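Local coordinates for protein galactose-1-phosphate uridylyltransferase (Bacillus cereus, PDB 4QVU) that is of unknown function but adopts a HIT-like fold, binds zinc and may be related to hexose-1-phosphate uridylyltransferases, at residues Ile106-His111 with Gln125-Lys130; Glu152-Asn157 with Ile171-Ile176; Ile164-Phe169 with Pro221-Ser226. All coordinates share one frame; numbering follows the deposited sequence.

Contact 1 of 3, residues Ile106-His111 with Gln125-Lys130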
loop_
_atom_site.group_PDB
_atom_site.type_symbol
_atom_site.label_atom_id
_atom_site.label_comp_id
_atom_site.label_asym_id
_atom_site.label_seq_id
_atom_site.Cartn_x
_atom_site.Cartn_y
_atom_site.Cartn_z
ATOM N N ILE A 106 3.273 -23.697 -11.552
ATOM C CA ILE A 106 2.597 -23.316 -10.317
ATOM C C ILE A 106 2.029 -24.548 -9.624
ATOM O O ILE A 106 1.434 -25.406 -10.278
ATOM C CB ILE A 106 1.473 -22.288 -10.626
ATOM C CG1 ILE A 106 2.053 -20.885 -10.886
ATOM C CG2 ILE A 106 0.424 -22.251 -9.511
ATOM C CD1 ILE A 106 1.014 -19.815 -11.239
ATOM N N LEU A 107 2.193 -24.597 -8.295
ATOM C CA LEU A 107 1.637 -25.568 -7.356
ATOM C C LEU A 107 0.848 -24.777 -6.307
ATOM O O LEU A 107 1.415 -23.911 -5.617
ATOM C CB LEU A 107 2.724 -26.473 -6.723
ATOM C CG LEU A 107 2.304 -27.360 -5.520
ATOM C CD1 LEU A 107 1.263 -28.400 -5.893
ATOM C CD2 LEU A 107 3.481 -28.037 -4.905
ATOM N N TYR A 108 -0.470 -25.032 -6.226
ATOM C CA TYR A 108 -1.334 -24.319 -5.293
ATOM C C TYR A 108 -2.588 -25.146 -4.969
ATOM O O TYR A 108 -2.899 -26.124 -5.656
ATOM C CB TYR A 108 -1.722 -22.920 -5.858
ATOM C CG TYR A 108 -2.837 -22.897 -6.880
ATOM C CD1 TYR A 108 -2.608 -23.277 -8.199
ATOM C CD2 TYR A 108 -4.101 -22.417 -6.550
ATOM C CE1 TYR A 108 -3.628 -23.241 -9.150
ATOM C CE2 TYR A 108 -5.128 -22.368 -7.497
ATOM C CZ TYR A 108 -4.885 -22.777 -8.796
ATOM O OH TYR A 108 -5.889 -22.723 -9.726
ATOM N N LYS A 109 -3.291 -24.739 -3.902
ATOM C CA LYS A 109 -4.515 -25.364 -3.408
ATOM C C LYS A 109 -5.580 -24.310 -3.126
ATOM O O LYS A 109 -5.258 -23.187 -2.733
ATOM C CB LYS A 109 -4.236 -26.179 -2.129
ATOM C CG LYS A 109 -5.449 -26.944 -1.642
ATOM C CD LYS A 109 -5.297 -27.641 -0.311
ATOM C CE LYS A 109 -6.609 -28.318 -0.001
ATOM N NZ LYS A 109 -6.565 -29.075 1.270
ATOM N N ASN A 110 -6.847 -24.695 -3.313
ATOM C CA ASN A 110 -8.041 -23.917 -2.982
ATOM C C ASN A 110 -8.896 -24.762 -2.054
ATOM O O ASN A 110 -9.101 -25.943 -2.343
ATOM C CB ASN A 110 -8.821 -23.502 -4.240
ATOM C CG ASN A 110 -8.032 -22.793 -5.308
ATOM O OD1 ASN A 110 -7.101 -22.036 -5.034
ATOM N ND2 ASN A 110 -8.420 -22.998 -6.559
ATOM N N HIS A 111 -9.348 -24.198 -0.923
ATOM C CA HIS A 111 -10.214 -24.902 0.022
ATOM C C HIS A 111 -11.300 -23.971 0.512
ATOM O O HIS A 111 -11.003 -22.862 0.951
ATOM C CB HIS A 111 -9.410 -25.464 1.202
ATOM C CG HIS A 111 -10.236 -26.238 2.186
ATOM N ND1 HIS A 111 -10.897 -25.609 3.231
ATOM C CD2 HIS A 111 -10.466 -27.570 2.266
ATOM C CE1 HIS A 111 -11.520 -26.570 3.895
ATOM N NE2 HIS A 111 -11.292 -27.765 3.351
ATOM N N GLN A 125 -3.642 -28.228 -7.361
ATOM C CA GLN A 125 -3.452 -28.012 -8.786
ATOM C C GLN A 125 -2.014 -27.692 -9.129
ATOM O O GLN A 125 -1.345 -26.942 -8.416
ATOM C CB GLN A 125 -4.344 -26.875 -9.292
ATOM C CG GLN A 125 -5.825 -27.217 -9.369
ATOM C CD GLN A 125 -6.643 -26.031 -9.770
ATOM O OE1 GLN A 125 -7.466 -25.546 -8.996
ATOM N NE2 GLN A 125 -6.408 -25.503 -10.969
ATOM N N ILE A 126 -1.560 -28.262 -10.252
ATOM C CA ILE A 126 -0.256 -28.037 -10.866
ATOM C C ILE A 126 -0.543 -27.521 -12.287
ATOM O O ILE A 126 -1.191 -28.221 -13.079
ATOM C CB ILE A 126 0.688 -29.273 -10.825
ATOM C CG1 ILE A 126 1.049 -29.649 -9.370
ATOM C CG2 ILE A 126 1.952 -29.003 -11.640
ATOM C CD1 ILE A 126 1.709 -31.068 -9.137
ATOM N N ILE A 127 -0.122 -26.274 -12.573
ATOM C CA ILE A 127 -0.316 -25.630 -13.864
ATOM C C ILE A 127 1.046 -25.260 -14.445
ATOM O O ILE A 127 1.769 -24.440 -13.872
ATOM C CB ILE A 127 -1.252 -24.387 -13.762
ATOM C CG1 ILE A 127 -2.588 -24.737 -13.066
ATOM C CG2 ILE A 127 -1.477 -23.754 -15.156
ATOM C CD1 ILE A 127 -3.388 -23.579 -12.645
ATOM N N GLY A 128 1.380 -25.888 -15.565
ATOM C CA GLY A 128 2.592 -25.614 -16.323
ATOM C C GLY A 128 2.284 -24.474 -17.269
ATOM O O GLY A 128 1.275 -24.518 -17.978
HETATM N N MSE A 129 3.100 -23.414 -17.244
HETATM C CA MSE A 129 2.848 -22.244 -18.084
HETATM C C MSE A 129 4.016 -22.024 -19.033
HETATM O O MSE A 129 5.163 -21.877 -18.598
HETATM C CB MSE A 129 2.585 -21.008 -17.222
HETATM C CG MSE A 129 1.394 -21.195 -16.287
HETATM SE SE MSE A 129 0.954 -19.637 -15.267
HETATM C CE MSE A 129 2.679 -19.353 -14.364
ATOM N N LYS A 130 3.705 -22.025 -20.342
ATOM C CA LYS A 130 4.669 -21.909 -21.435
ATOM C C LYS A 130 5.359 -20.539 -21.483
ATOM O O LYS A 130 6.552 -20.502 -21.778
ATOM C CB LYS A 130 3.991 -22.174 -22.795
#
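Four backbone hydrogen bonds tie Ile106-His111 to Gln125-Lys130, and they account for the inward-facing donors and acceptors of two antiparallel pairs. Ile106 and Ile127 form one hydrogen-bonded pair: Ile106 N donates to Ile127 O at 2.9 Å, meeting the oxygen from above the carbonyl plane, while Ile127 N returns a bond to Ile106 O, this time in the plane. Tyr108 and Gln125 form the other. Here Gln125 N reaches Tyr108 O at 2.8 Å, almost along the C=O axis, and Tyr108 N is received by Gln125 O. Between them lies the non-hydrogen-bonded pair Leu107-Ile126, whose CA atoms are 4.7 Å apart; Ile126 CA also approaches Ile106 O at 3.2 Å as a CA-H...O contact.

Side chains divide between two faces. On one, the Tyr108 ring and Gln125 lie side by side, pointing the same way, with ring and amide planes 49° apart. Tyr108 OH is 3.1 Å from Gln125 NE2, but the angle is too poor for a hydrogen bond. Ile127 CD1 meets the ring edge in its plane, 3.5 Å from Tyr108 CE1. Farther along, the selenomethionine Met129 bends at chi3 (-57°) and lays CE against Ile106 CD1. Leu107 CD1 and Ile126 CG1 pack alongside one another on the other face.

The sequence ending at Gln125, His-Ala-His-Met-Gln, resembles the HxHxQ signature of the galactose-1-phosphate uridylyltransferase branch of the HIT superfamily. Leu107 and Ile126 pack under helix 79-97, whereas Ile106, Tyr108 and Met129 face a second subunit. The hairpin sits mid-sheet: Leu107 and Lys109 bond through their backbones to strand 203-211, and Ile126 and Gly128 to strand 59-65.

Contact 2 of 3, residues Glu152-Asn157 with Ile171-Ile176; sequences EHIELN and IIIEDI. With ZN (zinc ion), chain B.
Strands 154-157 and 171-173 run antiparallel at 162°, their axes 4.8 Å apart at the closest, and Glu155 and Ile172 form the hydrogen-bonded pair between them. Ile172 N donates to Glu155 O at 2.8 Å, nearly along the C=O axis, and Glu155 N answers in the plane of the Ile172 carbonyl through a more bent bond (146°).

Between these segments one face is aliphatic, made of Ile154, Leu156, Ile171 and Ile173. Ile154 holds CG1 anti to its backbone N, which sends CD1 alongside Ile171, 3.7 Å from Ile171 CG2; its CG1 also meets Ile173 CG2 where the two side chains cross obliquely. Leu156 likewise runs beside Ile171, and Leu156 CD1 touches Ile171 CG1 at 3.8 Å.

The opposite face is polar, with one aliphatic partner. Asn157 ND2 donates to the anti lone pair of Glu155 OE2 at 2.7 Å, the acceptor lying close to the amide plane, and it also reaches Phe143 O. Because Asn157 OD1 accepts from Asn170 and Glu155 OE1 pairs with Lys150, both flat groups are fixed in rotation, and the salt bridge should help keep the buried carboxylate ionised. Ile172 runs alongside Glu155 and crosses Asn157 obliquely, with Ile172 CD1 3.5 Å from Asn157 ND2.

His153, whose CB points away from the other segment, binds zinc through ND1 at 2.3 Å. Cys178 and Glu181 supply the other protein ligands, so the metal joins His153 to Cys178 and to Glu181 of helix 179-195.

That helix covers the aliphatic face, where Tyr185 lies on Ile154, Leu156 and Ile171. Within the sheet, strand 145-150 flanks 154-159, while strand 214-222 pairs with 169-173 through the backbones of Ile171 and Ile173.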
loop_
_atom_site.group_PDB
_atom_site.type_symbol
_atom_site.label_atom_id
_atom_site.label_comp_id
_atom_site.label_asym_id
_atom_site.label_seq_id
_atom_site.Cartn_x
_atom_site.Cartn_y
_atom_site.Cartn_z
ATOM N N GLU A 152 17.056 -23.441 12.390
ATOM C CA GLU A 152 17.979 -23.622 11.260
ATOM C C GLU A 152 17.298 -24.290 10.041
ATOM O O GLU A 152 17.682 -23.997 8.909
ATOM C CB GLU A 152 19.199 -24.469 11.678
ATOM C CG GLU A 152 20.234 -23.732 12.508
ATOM C CD GLU A 152 21.503 -24.517 12.799
ATOM O OE1 GLU A 152 21.490 -25.762 12.653
ATOM O OE2 GLU A 152 22.507 -23.887 13.203
ATOM N N HIS A 153 16.307 -25.181 10.279
ATOM C CA HIS A 153 15.598 -25.944 9.245
ATOM C C HIS A 153 14.420 -25.196 8.602
ATOM O O HIS A 153 14.270 -25.252 7.374
ATOM C CB HIS A 153 15.035 -27.246 9.834
ATOM C CG HIS A 153 16.045 -28.151 10.456
ATOM N ND1 HIS A 153 16.737 -29.081 9.703
ATOM C CD2 HIS A 153 16.394 -28.290 11.753
ATOM C CE1 HIS A 153 17.511 -29.728 10.556
ATOM N NE2 HIS A 153 17.338 -29.288 11.801
ATOM N N ILE A 154 13.547 -24.572 9.428
ATOM C CA ILE A 154 12.311 -23.941 8.958
ATOM C C ILE A 154 12.031 -22.592 9.666
ATOM O O ILE A 154 12.541 -22.315 10.756
ATOM C CB ILE A 154 11.130 -24.944 9.185
ATOM C CG1 ILE A 154 9.866 -24.583 8.366
ATOM C CG2 ILE A 154 10.847 -25.198 10.682
ATOM C CD1 ILE A 154 8.890 -25.682 8.183
ATOM N N GLU A 155 11.198 -21.767 9.001
ATOM C CA GLU A 155 10.730 -20.457 9.441
ATOM C C GLU A 155 9.260 -20.285 9.092
ATOM O O GLU A 155 8.865 -20.505 7.945
ATOM C CB GLU A 155 11.561 -19.312 8.807
ATOM C CG GLU A 155 11.066 -17.929 9.214
ATOM C CD GLU A 155 11.667 -16.729 8.510
ATOM O OE1 GLU A 155 12.911 -16.665 8.376
ATOM O OE2 GLU A 155 10.893 -15.804 8.180
ATOM N N LEU A 156 8.471 -19.855 10.087
ATOM C CA LEU A 156 7.066 -19.513 9.966
ATOM C C LEU A 156 6.898 -18.063 10.374
ATOM O O LEU A 156 7.257 -17.689 11.492
ATOM C CB LEU A 156 6.161 -20.454 10.793
ATOM C CG LEU A 156 4.678 -20.031 10.989
ATOM C CD1 LEU A 156 3.910 -19.925 9.675
ATOM C CD2 LEU A 156 3.973 -20.991 11.875
ATOM N N ASN A 157 6.364 -17.245 9.473
ATOM C CA ASN A 157 6.139 -15.837 9.767
ATOM C C ASN A 157 4.776 -15.395 9.229
ATOM O O ASN A 157 4.126 -16.143 8.501
ATOM C CB ASN A 157 7.275 -14.956 9.186
ATOM C CG ASN A 157 7.319 -14.827 7.674
ATOM O OD1 ASN A 157 6.371 -14.365 7.033
ATOM N ND2 ASN A 157 8.464 -15.136 7.078
ATOM N N ILE A 171 5.736 -20.064 5.192
ATOM C CA ILE A 171 6.484 -21.193 5.726
ATOM C C ILE A 171 7.648 -21.420 4.767
ATOM O O ILE A 171 7.421 -21.757 3.602
ATOM C CB ILE A 171 5.590 -22.439 5.924
ATOM C CG1 ILE A 171 4.246 -22.084 6.592
ATOM C CG2 ILE A 171 6.346 -23.490 6.703
ATOM C CD1 ILE A 171 3.255 -23.189 6.638
ATOM N N ILE A 172 8.886 -21.167 5.230
ATOM C CA ILE A 172 10.092 -21.261 4.390
ATOM C C ILE A 172 11.040 -22.352 4.905
ATOM O O ILE A 172 11.317 -22.409 6.102
ATOM C CB ILE A 172 10.848 -19.873 4.322
ATOM C CG1 ILE A 172 9.911 -18.662 4.052
ATOM C CG2 ILE A 172 12.025 -19.888 3.342
ATOM C CD1 ILE A 172 9.486 -17.891 5.264
ATOM N N ILE A 173 11.556 -23.187 3.981
ATOM C CA ILE A 173 12.608 -24.196 4.211
ATOM C C ILE A 173 13.749 -23.856 3.246
ATOM O O ILE A 173 13.496 -23.339 2.158
ATOM C CB ILE A 173 12.181 -25.696 4.130
ATOM C CG1 ILE A 173 11.568 -26.072 2.753
ATOM C CG2 ILE A 173 11.267 -26.065 5.303
ATOM C CD1 ILE A 173 11.388 -27.562 2.490
ATOM N N GLU A 174 14.996 -24.105 3.657
ATOM C CA GLU A 174 16.171 -23.775 2.849
ATOM C C GLU A 174 16.739 -25.032 2.171
ATOM O O GLU A 174 17.465 -24.909 1.181
ATOM C CB GLU A 174 17.230 -23.097 3.731
ATOM C CG GLU A 174 18.129 -22.130 2.982
ATOM C CD GLU A 174 18.869 -21.165 3.888
ATOM O OE1 GLU A 174 18.223 -20.223 4.403
ATOM O OE2 GLU A 174 20.097 -21.338 4.067
ATOM N N ASP A 175 16.387 -26.228 2.686
ATOM C CA ASP A 175 16.808 -27.528 2.148
ATOM C C ASP A 175 15.579 -28.424 1.917
ATOM O O ASP A 175 14.645 -28.410 2.719
ATOM C CB ASP A 175 17.808 -28.205 3.099
ATOM C CG ASP A 175 18.386 -29.507 2.587
ATOM O OD1 ASP A 175 19.287 -29.456 1.719
ATOM O OD2 ASP A 175 17.981 -30.574 3.091
ATOM N N ILE A 176 15.606 -29.221 0.828
ATOM C CA ILE A 176 14.538 -30.148 0.415
ATOM C C ILE A 176 14.319 -31.252 1.489
ATOM O O ILE A 176 13.204 -31.751 1.603
ATOM C CB ILE A 176 14.834 -30.792 -0.977
ATOM C CG1 ILE A 176 15.592 -29.813 -1.919
ATOM C CG2 ILE A 176 13.531 -31.307 -1.626
ATOM C CD1 ILE A 176 16.368 -30.472 -3.097
HETATM ZN ZN ZN B . 15.099 -30.043 8.419
#

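Contact 3 of 3, residues Ile164-Phe169 with Pro221-Ser226; sequences IGFTEF and PRFVVS
Pro221 lies at the heart of the meeting between Ile164-Phe169 and Pro221-Ser226. Its CD sits 3.2 Å from Thr167 O, and its CG touches Phe169 CE2 at 3.8 Å where ring and side chain cross at about a right angle. Farther out, Phe166 and Val225 reach toward each other tip to tip, Phe166 CZ standing 3.9 Å from Val225 CG2. Phe223 adds a looser approach, its CZ 4.5 Å from Phe166 CD1. Between the two segments the contact is therefore carried by van der Waals packing.

Phe166 and Phe169 both hold CG anti to the carbonyl carbon, beside the backbone N (chi1 -69° and -54°); the same setting, carried on differently placed backbone, takes the first ring to Val225 and the second to Pro221. Val225 likewise turns CG2 anti to its carbonyl carbon, which presents that methyl to the Phe166 tip.

In the antiparallel sheet of this HIT-like fold, strand 169-173 neighbours strand 214-222. The contact forms where the loop entering the first strand runs past the chain leaving the second; the touching parts point 169° apart.

Glu168, whose CB points away from Pro221-Ser226, ties the loop together. Its OE2 accepts from Ile164 N at 3.2 Å with the syn lone pair, closing the turn through Gly165, where phi is positive. OE1 receives Ile163 N and forms a salt bridge with Lys218, which would be expected to favour the charged carboxylate. Helices 179-195 and 241-249 cover Phe169, and Ile193 of the former also packs on Pro221. Toward the second subunit, Arg222 NH2 donates to Val225 O of that chain, and Val225 O here accepts from Arg222 NH2 of the same neighbour.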
loop_
_atom_site.group_PDB
_atom_site.type_symbol
_atom_site.label_atom_id
_atom_site.label_comp_id
_atom_site.label_asym_id
_atom_site.label_seq_id
_atom_site.Cartn_x
_atom_site.Cartn_y
_atom_site.Cartn_z
ATOM N N ILE A 164 -1.685 -9.269 -1.102
ATOM C CA ILE A 164 -3.034 -8.718 -1.281
ATOM C C ILE A 164 -3.393 -7.696 -0.185
ATOM O O ILE A 164 -4.198 -6.818 -0.468
ATOM C CB ILE A 164 -4.079 -9.867 -1.346
ATOM C CG1 ILE A 164 -3.858 -10.713 -2.608
ATOM C CG2 ILE A 164 -5.530 -9.371 -1.310
ATOM C CD1 ILE A 164 -3.889 -9.889 -4.047
ATOM N N GLY A 165 -2.801 -7.775 1.001
ATOM C CA GLY A 165 -3.072 -6.800 2.052
ATOM C C GLY A 165 -3.749 -7.328 3.297
ATOM O O GLY A 165 -4.103 -6.536 4.174
ATOM N N PHE A 166 -3.928 -8.653 3.420
ATOM C CA PHE A 166 -4.576 -9.192 4.611
ATOM C C PHE A 166 -3.597 -10.140 5.312
ATOM O O PHE A 166 -2.406 -9.832 5.337
ATOM C CB PHE A 166 -5.917 -9.850 4.250
ATOM C CG PHE A 166 -6.955 -8.833 3.819
ATOM C CD1 PHE A 166 -7.756 -8.187 4.760
ATOM C CD2 PHE A 166 -7.112 -8.498 2.478
ATOM C CE1 PHE A 166 -8.713 -7.248 4.366
ATOM C CE2 PHE A 166 -8.063 -7.540 2.085
ATOM C CZ PHE A 166 -8.856 -6.927 3.030
ATOM N N THR A 167 -4.068 -11.240 5.920
ATOM C CA THR A 167 -3.170 -12.159 6.614
ATOM C C THR A 167 -2.631 -13.199 5.631
ATOM O O THR A 167 -3.382 -13.805 4.876
ATOM C CB THR A 167 -3.852 -12.821 7.816
ATOM O OG1 THR A 167 -4.509 -11.813 8.586
ATOM C CG2 THR A 167 -2.859 -13.571 8.711
ATOM N N GLU A 168 -1.310 -13.384 5.656
ATOM C CA GLU A 168 -0.552 -14.339 4.844
ATOM C C GLU A 168 0.516 -14.955 5.716
ATOM O O GLU A 168 1.298 -14.227 6.328
ATOM C CB GLU A 168 0.050 -13.669 3.590
ATOM C CG GLU A 168 -1.007 -13.130 2.634
ATOM C CD GLU A 168 -0.519 -12.356 1.424
ATOM O OE1 GLU A 168 0.712 -12.189 1.267
ATOM O OE2 GLU A 168 -1.377 -11.892 0.640
ATOM N N PHE A 169 0.495 -16.296 5.832
ATOM C CA PHE A 169 1.450 -17.068 6.622
ATOM C C PHE A 169 2.472 -17.691 5.686
ATOM O O PHE A 169 2.106 -18.441 4.783
ATOM C CB PHE A 169 0.746 -18.141 7.472
ATOM C CG PHE A 169 -0.364 -17.639 8.369
ATOM C CD1 PHE A 169 -0.076 -16.985 9.562
ATOM C CD2 PHE A 169 -1.696 -17.859 8.044
ATOM C CE1 PHE A 169 -1.101 -16.531 10.394
ATOM C CE2 PHE A 169 -2.720 -17.420 8.889
ATOM C CZ PHE A 169 -2.415 -16.773 10.063
ATOM N N PRO A 221 -5.668 -17.233 4.546
ATOM C CA PRO A 221 -7.097 -17.374 4.863
ATOM C C PRO A 221 -7.953 -16.572 3.878
ATOM O O PRO A 221 -7.537 -15.511 3.392
ATOM C CB PRO A 221 -7.214 -16.815 6.284
ATOM C CG PRO A 221 -5.813 -16.698 6.789
ATOM C CD PRO A 221 -4.971 -16.461 5.594
ATOM N N ARG A 222 -9.118 -17.119 3.533
ATOM C CA ARG A 222 -10.036 -16.495 2.599
ATOM C C ARG A 222 -11.391 -16.390 3.278
ATOM O O ARG A 222 -11.911 -17.367 3.816
ATOM C CB ARG A 222 -10.087 -17.290 1.280
ATOM C CG ARG A 222 -8.760 -17.403 0.506
ATOM C CD ARG A 222 -8.232 -16.110 -0.119
ATOM N NE ARG A 222 -9.201 -15.499 -1.037
ATOM C CZ ARG A 222 -9.260 -15.718 -2.345
ATOM N NH1 ARG A 222 -8.382 -16.515 -2.932
ATOM N NH2 ARG A 222 -10.185 -15.123 -3.081
ATOM N N PHE A 223 -11.916 -15.182 3.330
ATOM C CA PHE A 223 -13.175 -14.860 4.021
ATOM C C PHE A 223 -13.810 -13.634 3.396
ATOM O O PHE A 223 -13.102 -12.804 2.816
ATOM C CB PHE A 223 -12.919 -14.624 5.542
ATOM C CG PHE A 223 -11.777 -13.680 5.850
ATOM C CD1 PHE A 223 -10.465 -14.143 5.917
ATOM C CD2 PHE A 223 -12.007 -12.320 6.044
ATOM C CE1 PHE A 223 -9.399 -13.261 6.146
ATOM C CE2 PHE A 223 -10.943 -11.440 6.295
ATOM C CZ PHE A 223 -9.645 -11.918 6.341
ATOM N N VAL A 224 -15.134 -13.513 3.507
ATOM C CA VAL A 224 -15.810 -12.315 3.012
ATOM C C VAL A 224 -15.532 -11.235 4.061
ATOM O O VAL A 224 -15.854 -11.415 5.240
ATOM C CB VAL A 224 -17.321 -12.533 2.698
ATOM C CG1 VAL A 224 -18.000 -11.226 2.298
ATOM C CG2 VAL A 224 -17.504 -13.585 1.602
ATOM N N VAL A 225 -14.826 -10.177 3.657
ATOM C CA VAL A 225 -14.467 -9.081 4.567
ATOM C C VAL A 225 -15.760 -8.353 4.996
ATOM O O VAL A 225 -16.682 -8.185 4.182
ATOM C CB VAL A 225 -13.426 -8.105 3.934
ATOM C CG1 VAL A 225 -12.959 -7.059 4.938
ATOM C CG2 VAL A 225 -12.223 -8.870 3.371
ATOM N N SER A 226 -15.829 -7.979 6.294
ATOM C CA SER A 226 -16.925 -7.232 6.909
ATOM C C SER A 226 -17.182 -5.897 6.149
ATOM O O SER A 226 -16.223 -5.175 5.848
ATOM C CB SER A 226 -16.608 -6.959 8.378
ATOM O OG SER A 226 -17.471 -5.986 8.951
#

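Overall arrangement
All three contacts reach the same antiparallel sheet, contact 3 largely through loops at the ends of two of its strands. Contact 1 closes first along the chain, in the N-terminal DUF4931 domain; contacts 2 and 3 follow in the C-terminal one, their segments alternating. Contacts 1 and 2 have centres about 21 Å apart; the centre of contact 3 lies about 20 Å from that of contact 1 and about 23 Å from that of contact 2. Only contacts 2 and 3 touch, Leu156 CD1 and Asn157 O packing on Phe169 CB. Contacts 1 and 3 both meet the second subunit, whereas contact 2 holds His153, so zinc site and subunit contacts fall on different parts of one fold.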